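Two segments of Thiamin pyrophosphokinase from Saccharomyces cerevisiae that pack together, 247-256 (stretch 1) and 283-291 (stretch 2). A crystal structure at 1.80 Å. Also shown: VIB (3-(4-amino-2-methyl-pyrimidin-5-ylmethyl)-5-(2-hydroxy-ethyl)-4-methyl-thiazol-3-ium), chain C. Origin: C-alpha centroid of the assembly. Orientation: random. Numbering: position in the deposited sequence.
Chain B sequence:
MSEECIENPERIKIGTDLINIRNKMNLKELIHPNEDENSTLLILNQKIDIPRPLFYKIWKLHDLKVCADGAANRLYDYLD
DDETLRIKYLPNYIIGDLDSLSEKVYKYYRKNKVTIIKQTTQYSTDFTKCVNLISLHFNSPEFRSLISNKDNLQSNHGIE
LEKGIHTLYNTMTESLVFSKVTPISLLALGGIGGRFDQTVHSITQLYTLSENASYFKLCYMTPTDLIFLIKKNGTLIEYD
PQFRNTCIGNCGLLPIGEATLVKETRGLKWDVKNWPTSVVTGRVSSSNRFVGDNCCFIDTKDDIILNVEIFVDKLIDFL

Stretch 1 (247-256) CIGNCGLLPI
Stretch 2, residues 283-291: RVSSSNRFV

The pairing is interrupted by a corner: stretch 2 turns at Ser287, whose phi/psi of 60/34 lies in the left-handed region, so the short strands before and after it meet different parts of one continuous strand, 248-254. The end-to-end directions of the touching parts differ by 153°, an antiparallel course.

Three backbone hydrogen bonds fix the register. Beyond the corner, Cys251 (-154/165) and Asn288 (-89/-177) exchange a reciprocal pair, Cys251 N to Asn288 O at 2.9 Å (N-H...O 156°) and Asn288 N to Cys251 O at 2.9 Å (137°, more bent), with CA atoms 5.2 Å apart. Before it, Leu253 N donates to Ser285 O at 3.0 Å (152°). Gly252 CA also lies 3.3 Å from Ser285 O, a CA-H...O contact.

Water fills gaps where direct bonds are absent. Water 3 donates to Leu253 O (2.8 Å) and accepts from Ser285 N (2.8 Å); water 1 likewise links Gly249 O (2.8 Å) to Phe290 N (2.9 Å). Water 2 donates to Asn250 OD1 (2.6 Å) and Ser287 O (2.7 Å) while accepting from Arg289 NE (2.9 Å).

Cys251, Leu253, Ser285 and Asn288 project onto one face. Cys251 (chi1 p) places SG 4.4 Å from the Phe290 ring centroid, 29° off the normal, an oblique sulfur-aromatic contact; Phe290 has chi1 m, chi2 140°. Ile248 (m, m) adds CG2 at 4.1 Å from Phe290 CD1. At the other end, Val284 (t) packs CG1 4.0 Å from Leu254 CD2 (Leu254 m, t) and CG2 4.1 Å from Pro255 CD.

Asn288 (chi1 t) braces the corner: its ND2 donates to Ser285 OG at 2.8 Å, and Ser285 OG (chi1 t) in turn donates to VIB N1A at 2.7 Å.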

# COMPACT_ATOMS: atom_id res chain seq x y z
N CYS B 247 15.64 -16.65 3.65
CA CYS B 247 15.05 -15.33 3.85
C CYS B 247 13.97 -14.86 2.88
O CYS B 247 13.38 -13.81 3.10
CB CYS B 247 16.16 -14.28 3.87
SG CYS B 247 17.64 -14.76 4.79
N ILE B 248 13.71 -15.62 1.82
CA ILE B 248 12.71 -15.17 0.85
C ILE B 248 11.42 -15.99 0.81
O ILE B 248 11.44 -17.22 0.88
CB ILE B 248 13.31 -15.14 -0.57
CG1 ILE B 248 14.59 -14.29 -0.58
CG2 ILE B 248 12.31 -14.57 -1.57
CD1 ILE B 248 14.38 -12.86 -0.08
N GLY B 249 10.30 -15.28 0.70
CA GLY B 249 9.01 -15.92 0.63
C GLY B 249 8.43 -15.78 -0.76
O GLY B 249 9.07 -16.13 -1.75
N ASN B 250 7.21 -15.25 -0.84
CA ASN B 250 6.56 -15.05 -2.13
C ASN B 250 6.98 -13.72 -2.75
O ASN B 250 7.80 -12.99 -2.20
CB ASN B 250 5.04 -15.08 -1.95
CG ASN B 250 4.54 -16.39 -1.39
OD1 ASN B 250 4.82 -17.46 -1.93
ND2 ASN B 250 3.80 -16.32 -0.29
N CYS B 251 6.41 -13.42 -3.91
CA CYS B 251 6.71 -12.18 -4.61
C CYS B 251 5.53 -11.80 -5.48
O CYS B 251 4.65 -12.62 -5.74
CB CYS B 251 7.96 -12.34 -5.48
SG CYS B 251 7.80 -13.48 -6.88
N GLY B 252 5.51 -10.55 -5.95
CA GLY B 252 4.42 -10.10 -6.78
C GLY B 252 4.85 -9.10 -7.83
O GLY B 252 5.73 -8.27 -7.58
N LEU B 253 4.24 -9.18 -9.00
CA LEU B 253 4.53 -8.26 -10.10
C LEU B 253 3.40 -7.24 -10.05
O LEU B 253 2.27 -7.55 -10.40
CB LEU B 253 4.55 -9.01 -11.43
CG LEU B 253 5.78 -9.88 -11.70
CD1 LEU B 253 5.94 -10.95 -10.62
CD2 LEU B 253 5.66 -10.53 -13.07
N LEU B 254 3.73 -6.02 -9.63
CA LEU B 254 2.72 -4.98 -9.46
C LEU B 254 2.78 -3.80 -10.42
O LEU B 254 3.67 -2.95 -10.32
CB LEU B 254 2.82 -4.47 -8.02
CG LEU B 254 3.13 -5.57 -7.00
CD1 LEU B 254 3.46 -4.95 -5.65
CD2 LEU B 254 1.95 -6.53 -6.90
N PRO B 255 1.81 -3.72 -11.35
CA PRO B 255 1.76 -2.62 -12.32
C PRO B 255 1.03 -1.43 -11.71
O PRO B 255 0.00 -0.98 -12.22
CB PRO B 255 0.99 -3.24 -13.48
CG PRO B 255 -0.02 -4.08 -12.77
CD PRO B 255 0.83 -4.76 -11.69
N ILE B 256 1.57 -0.93 -10.61
CA ILE B 256 0.98 0.20 -9.90
C ILE B 256 1.14 1.48 -10.71
O ILE B 256 2.24 1.83 -11.12
CB ILE B 256 1.64 0.39 -8.52
CG1 ILE B 256 1.70 -0.96 -7.79
CG2 ILE B 256 0.85 1.40 -7.69
CD1 ILE B 256 2.47 -0.91 -6.47
N ARG B 283 -5.90 -8.18 -13.26
CA ARG B 283 -4.90 -9.14 -13.72
C ARG B 283 -3.54 -8.77 -13.17
O ARG B 283 -2.74 -8.09 -13.82
CB ARG B 283 -4.86 -9.17 -15.25
CG ARG B 283 -6.04 -9.90 -15.89
CD ARG B 283 -6.01 -9.77 -17.41
NE ARG B 283 -4.73 -10.19 -17.97
CZ ARG B 283 -4.41 -11.46 -18.24
NH1 ARG B 283 -5.27 -12.43 -18.00
NH2 ARG B 283 -3.21 -11.74 -18.73
N VAL B 284 -3.28 -9.22 -11.95
CA VAL B 284 -2.02 -8.95 -11.26
C VAL B 284 -1.48 -10.24 -10.64
O VAL B 284 -2.21 -10.94 -9.93
CB VAL B 284 -2.21 -7.91 -10.14
CG1 VAL B 284 -0.91 -7.73 -9.37
CG2 VAL B 284 -2.66 -6.59 -10.73
N SER B 285 -0.22 -10.54 -10.91
CA SER B 285 0.40 -11.74 -10.37
C SER B 285 0.77 -11.53 -8.91
O SER B 285 1.80 -10.96 -8.59
CB SER B 285 1.65 -12.10 -11.17
OG SER B 285 2.24 -13.30 -10.69
N SER B 286 -0.10 -12.00 -8.02
CA SER B 286 0.14 -11.87 -6.59
C SER B 286 0.34 -13.27 -6.02
O SER B 286 -0.14 -14.24 -6.59
CB SER B 286 -1.04 -11.18 -5.89
OG SER B 286 -2.24 -11.91 -6.05
N SER B 287 1.03 -13.35 -4.89
CA SER B 287 1.30 -14.64 -4.26
C SER B 287 2.08 -15.58 -5.18
O SER B 287 1.86 -16.80 -5.16
CB SER B 287 -0.01 -15.31 -3.83
OG SER B 287 -0.60 -14.61 -2.75
N ASN B 288 2.96 -15.02 -5.99
CA ASN B 288 3.78 -15.85 -6.87
C ASN B 288 5.01 -16.17 -6.02
O ASN B 288 5.07 -15.77 -4.86
CB ASN B 288 4.20 -15.07 -8.12
CG ASN B 288 4.42 -15.97 -9.33
OD1 ASN B 288 4.95 -17.08 -9.21
ND2 ASN B 288 4.04 -15.48 -10.50
N ARG B 289 5.98 -16.87 -6.59
CA ARG B 289 7.18 -17.21 -5.84
C ARG B 289 8.28 -17.67 -6.79
O ARG B 289 7.99 -18.16 -7.88
CB ARG B 289 6.89 -18.31 -4.81
CG ARG B 289 6.83 -19.71 -5.41
CD ARG B 289 6.41 -20.75 -4.39
NE ARG B 289 4.99 -20.63 -4.06
CZ ARG B 289 4.13 -21.64 -4.09
NH1 ARG B 289 4.54 -22.85 -4.45
NH2 ARG B 289 2.86 -21.44 -3.77
N PHE B 290 9.53 -17.49 -6.38
CA PHE B 290 10.66 -17.90 -7.20
C PHE B 290 10.80 -19.42 -7.18
O PHE B 290 10.66 -20.06 -6.13
CB PHE B 290 11.96 -17.29 -6.65
CG PHE B 290 12.00 -15.79 -6.68
CD1 PHE B 290 12.55 -15.08 -5.61
CD2 PHE B 290 11.53 -15.08 -7.78
CE1 PHE B 290 12.63 -13.70 -5.64
CE2 PHE B 290 11.60 -13.68 -7.81
CZ PHE B 290 12.15 -12.99 -6.74
N VAL B 291 11.08 -20.01 -8.34
CA VAL B 291 11.28 -21.45 -8.43
C VAL B 291 12.61 -21.71 -9.13
O VAL B 291 13.12 -22.83 -9.12
CB VAL B 291 10.15 -22.16 -9.21
CG1 VAL B 291 8.85 -22.03 -8.44
CG2 VAL B 291 10.01 -21.57 -10.61
CM2 VIB C . 0.10 -15.41 -13.10
N4A VIB C . -2.05 -18.63 -10.00
CM4 VIB C . -1.01 -18.71 -5.00
O1 VIB C . -3.89 -15.43 -3.19
C7 VIB C . -3.39 -16.66 -2.66
C6 VIB C . -3.64 -17.81 -3.67
C2 VIB C . -2.76 -16.49 -7.24
S1 VIB C . -4.12 -16.26 -6.10
C5 VIB C . -3.16 -17.38 -5.06
C4 VIB C . -2.00 -17.76 -5.66
N3 VIB C . -1.85 -17.26 -6.83
C7A VIB C . -0.66 -17.52 -7.70
C4A VIB C . -1.16 -17.55 -10.19
N3A VIB C . -0.97 -17.04 -11.49
C2A VIB C . -0.10 -15.96 -11.71
N1A VIB C . 0.59 -15.40 -10.62
C6A VIB C . 0.41 -15.91 -9.32
C5A VIB C . -0.47 -16.99 -9.10
O HOH W 1 9.61 -15.37 -4.36
O HOH W 2 3.09 -18.53 -3.54
O HOH W 3 1.30 -8.87 -12.63